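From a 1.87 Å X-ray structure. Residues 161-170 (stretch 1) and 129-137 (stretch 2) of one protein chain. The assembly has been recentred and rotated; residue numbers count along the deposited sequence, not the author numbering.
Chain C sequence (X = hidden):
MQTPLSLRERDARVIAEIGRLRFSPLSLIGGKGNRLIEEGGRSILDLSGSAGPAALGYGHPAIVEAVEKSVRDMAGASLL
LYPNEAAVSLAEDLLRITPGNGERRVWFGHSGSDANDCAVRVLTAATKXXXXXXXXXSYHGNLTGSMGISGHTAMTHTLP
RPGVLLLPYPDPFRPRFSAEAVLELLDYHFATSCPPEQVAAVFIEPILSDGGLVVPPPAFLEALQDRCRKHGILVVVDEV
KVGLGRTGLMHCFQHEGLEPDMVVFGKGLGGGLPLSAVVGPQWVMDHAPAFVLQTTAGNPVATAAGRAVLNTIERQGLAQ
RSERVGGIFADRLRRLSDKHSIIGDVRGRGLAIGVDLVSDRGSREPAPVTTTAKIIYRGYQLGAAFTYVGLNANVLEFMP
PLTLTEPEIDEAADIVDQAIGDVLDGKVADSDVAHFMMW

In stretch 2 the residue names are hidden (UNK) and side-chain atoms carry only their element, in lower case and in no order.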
# COMPACT_ATOMS: atom_id res chain seq x y z
N ARG C 161 6.95 16.31 9.58
CA ARG C 161 6.50 15.91 10.89
C ARG C 161 7.19 16.73 11.99
O ARG C 161 8.41 16.90 11.96
CB ARG C 161 6.80 14.41 11.05
CG ARG C 161 6.17 13.75 12.24
CD ARG C 161 6.84 12.42 12.56
NE ARG C 161 6.25 11.81 13.75
CZ ARG C 161 5.12 11.11 13.76
NH1 ARG C 161 4.44 10.93 12.63
NH2 ARG C 161 4.67 10.59 14.88
N PRO C 162 6.41 17.29 12.94
CA PRO C 162 7.03 17.97 14.07
C PRO C 162 7.91 17.03 14.88
O PRO C 162 7.55 15.86 15.07
CB PRO C 162 5.84 18.43 14.95
CG PRO C 162 4.65 18.36 14.07
CD PRO C 162 4.94 17.36 12.97
N GLY C 163 9.04 17.54 15.33
CA GLY C 163 9.97 16.76 16.14
C GLY C 163 11.06 16.03 15.33
O GLY C 163 11.84 15.29 15.91
N VAL C 164 11.12 16.28 14.03
CA VAL C 164 12.15 15.67 13.16
C VAL C 164 13.42 16.53 13.11
O VAL C 164 13.39 17.74 12.81
CB VAL C 164 11.62 15.39 11.72
CG1 VAL C 164 12.73 14.91 10.79
CG2 VAL C 164 10.53 14.33 11.78
N LEU C 165 14.53 15.89 13.45
CA LEU C 165 15.86 16.48 13.33
C LEU C 165 16.45 15.94 12.06
O LEU C 165 16.68 14.73 11.98
CB LEU C 165 16.73 16.05 14.54
CG LEU C 165 18.19 16.57 14.51
CD1 LEU C 165 18.20 18.06 14.24
CD2 LEU C 165 18.95 16.27 15.81
N LEU C 166 16.64 16.82 11.06
CA LEU C 166 17.32 16.50 9.79
C LEU C 166 18.82 16.87 9.75
O LEU C 166 19.19 18.03 9.90
CB LEU C 166 16.64 17.20 8.63
CG LEU C 166 15.27 16.67 8.23
CD1 LEU C 166 14.69 17.60 7.16
CD2 LEU C 166 15.28 15.24 7.72
N LEU C 167 19.69 15.88 9.51
CA LEU C 167 21.13 16.09 9.48
C LEU C 167 21.64 15.89 8.09
O LEU C 167 21.06 15.09 7.36
CB LEU C 167 21.80 15.04 10.34
CG LEU C 167 21.47 14.99 11.84
CD1 LEU C 167 22.07 13.75 12.45
CD2 LEU C 167 21.97 16.24 12.53
N PRO C 168 22.77 16.54 7.72
CA PRO C 168 23.41 16.22 6.46
C PRO C 168 23.92 14.78 6.43
O PRO C 168 24.38 14.22 7.46
CB PRO C 168 24.58 17.22 6.38
CG PRO C 168 24.25 18.31 7.35
CD PRO C 168 23.50 17.62 8.43
N TYR C 169 23.80 14.16 5.27
CA TYR C 169 24.42 12.86 5.05
C TYR C 169 25.83 13.08 4.47
O TYR C 169 26.00 13.68 3.42
CB TYR C 169 23.52 11.99 4.15
CG TYR C 169 23.76 10.49 4.14
CD1 TYR C 169 24.74 9.94 3.34
CD2 TYR C 169 22.92 9.61 4.86
CE1 TYR C 169 24.91 8.55 3.26
CE2 TYR C 169 23.07 8.24 4.78
CZ TYR C 169 24.09 7.71 3.99
OH TYR C 169 24.25 6.34 3.89
N PRO C 170 26.86 12.65 5.20
CA PRO C 170 28.22 12.89 4.74
C PRO C 170 28.51 12.23 3.42
O PRO C 170 28.35 11.00 3.29
CB PRO C 170 29.09 12.21 5.79
CG PRO C 170 28.21 11.79 6.88
CD PRO C 170 26.80 11.96 6.49
N UNK C 129 8.29 8.35 23.02
CA UNK C 129 9.11 9.47 22.64
C UNK C 129 8.63 9.98 21.27
O UNK C 129 8.22 9.22 20.45
c UNK C 129 14.51 7.11 24.63
c UNK C 129 10.54 8.99 22.55
n UNK C 129 13.20 7.28 24.60
c UNK C 129 12.48 7.86 23.48
c UNK C 129 11.10 8.34 23.81
n UNK C 129 15.28 7.52 23.61
n UNK C 129 15.07 6.57 25.70
N UNK C 130 8.69 11.27 21.04
CA UNK C 130 8.04 11.90 19.91
C UNK C 130 8.99 12.34 18.81
O UNK C 130 8.55 12.61 17.68
o UNK C 130 8.10 14.03 21.13
c UNK C 130 7.23 13.12 20.43
N UNK C 131 10.27 12.44 19.14
CA UNK C 131 11.26 12.97 18.22
C UNK C 131 11.92 11.87 17.35
O UNK C 131 12.10 10.72 17.80
n UNK C 131 12.49 18.45 20.14
c UNK C 131 12.39 17.86 21.33
c UNK C 131 11.82 14.96 19.71
c UNK C 131 12.99 15.64 20.39
n UNK C 131 12.06 18.57 22.40
c UNK C 131 12.33 13.73 18.98
n UNK C 131 12.60 16.55 21.48
N UNK C 132 12.26 12.27 16.12
CA UNK C 132 12.84 11.36 15.13
C UNK C 132 14.09 11.96 14.48
O UNK C 132 14.08 13.12 14.13
c UNK C 132 10.63 10.19 14.59
c UNK C 132 12.46 10.24 12.87
c UNK C 132 10.99 8.84 15.18
c UNK C 132 11.80 11.01 14.01
N UNK C 133 15.15 11.16 14.31
CA UNK C 133 16.35 11.62 13.59
C UNK C 133 16.29 11.05 12.17
O UNK C 133 16.10 9.87 11.99
c UNK C 133 18.88 11.75 13.52
c UNK C 133 17.66 11.91 15.71
c UNK C 133 17.66 11.27 14.31
c UNK C 133 18.57 11.21 16.70
N UNK C 134 16.44 11.91 11.20
CA UNK C 134 16.49 11.52 9.81
C UNK C 134 17.62 12.29 9.04
O UNK C 134 18.29 13.15 9.60
c UNK C 134 15.13 11.81 9.23
o UNK C 134 15.08 11.43 7.89
N UNK C 135 17.82 11.98 7.76
CA UNK C 135 18.85 12.63 6.96
C UNK C 135 18.30 13.51 5.86
O UNK C 135 17.33 13.16 5.24
c UNK C 135 20.53 10.04 8.16
c UNK C 135 22.78 11.53 8.72
c UNK C 135 22.52 10.40 9.46
c UNK C 135 19.84 11.61 6.36
c UNK C 135 21.38 9.67 9.20
c UNK C 135 20.81 11.14 7.39
c UNK C 135 21.93 11.91 7.69
N UNK C 136 18.95 14.65 5.65
CA UNK C 136 18.66 15.48 4.50
C UNK C 136 18.87 14.61 3.27
O UNK C 136 19.94 13.96 3.08
c UNK C 136 19.22 17.68 5.61
c UNK C 136 20.27 18.72 5.88
c UNK C 136 19.54 16.76 4.45
c UNK C 136 19.31 17.54 3.15
N UNK C 137 17.85 14.57 2.43
CA UNK C 137 17.90 13.85 1.18
C UNK C 137 17.38 12.43 1.25
O UNK C 137 17.26 11.75 0.21
O HOH W 1 8.53 13.39 15.04
O HOH W 2 6.10 12.10 16.66
O HOH W 3 13.05 17.34 17.58

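Position 129 carries three carbons, a nitrogen, and a carbon bearing two more nitrogens: a guanidinium chain. Its side chain stays out of reach of stretch 1, making no contact with it, and its terminal nitrogens bond elsewhere in the structure. This is Arg129.

Position 130 has one carbon and one oxygen, the pattern of serine. Ser130 contributes mainly through its backbone: its O accepts from water 1, which also donates to Pro162 O, and from water 2, which accepts from Arg161 NH2. Water thus fills the gap before the strands pair.

Position 131 again shows three carbons, a nitrogen and a carbon with two nitrogens, so it is Arg131. Its NH1 donates to water 3, which makes a weak bond to Gly163 O. Gly163, with phi of 92°, suits a turn from Arg161 to Val164; a CB there would sit 3.3 Å from Ser130 O.

Position 132 has four carbons, forked at the first, one arm two carbons long: Ile132. Its N donates to Gly163 O (3.1 Å), its O accepts from Leu165 N (2.9 Å), and its CB lies 4.2 Å from Val164 CG2.

Position 133 repeats that forked four-carbon pattern on the other face of the sheet. Ile133 places CG2 3.9 Å from Leu167 CD1.

Position 134 holds one carbon and one oxygen, hence Ser134. Its small CB lies 3.8 Å from Leu166 CD2, while OG is bonded elsewhere in the structure. The backbone works both ways: N donates to Leu165 O at 2.9 Å, and O accepts from Leu167 N at 3.1 Å.

Position 135 has one carbon and a six-carbon ring, with no oxygen to make it tyrosine: Phe135. The edge of Tyr169 meets one face of this ring, planes at 80° and centroids 5.2 Å apart, while Pro168 O approaches the ring edge, 3.4 Å from Phe135 CE1.

Position 136 is another four-carbon fork with one longer arm, Ile136. Its N donates to Leu167 O (2.8 Å), and its CG1 lies 4.0 Å from Leu166 CB.

Position 137 has no side-chain atoms and touches nothing on stretch 1. It is Gly137, whose phi of 93° would jam a CB against the preceding carbonyl.

The rule is a parallel ladder, five near-linear N-H...O bonds fixing the register, with side chains sorted by alternation. Val164 and Leu166 share a face with Ile132 and Ser134; Leu165 and Leu167 share the other with Ile133 and Phe135. Apolar packing and the aromatic pair extend the contact, and waters bridge its start.

Stretch 2, residues 129-137: RSRIISFIG
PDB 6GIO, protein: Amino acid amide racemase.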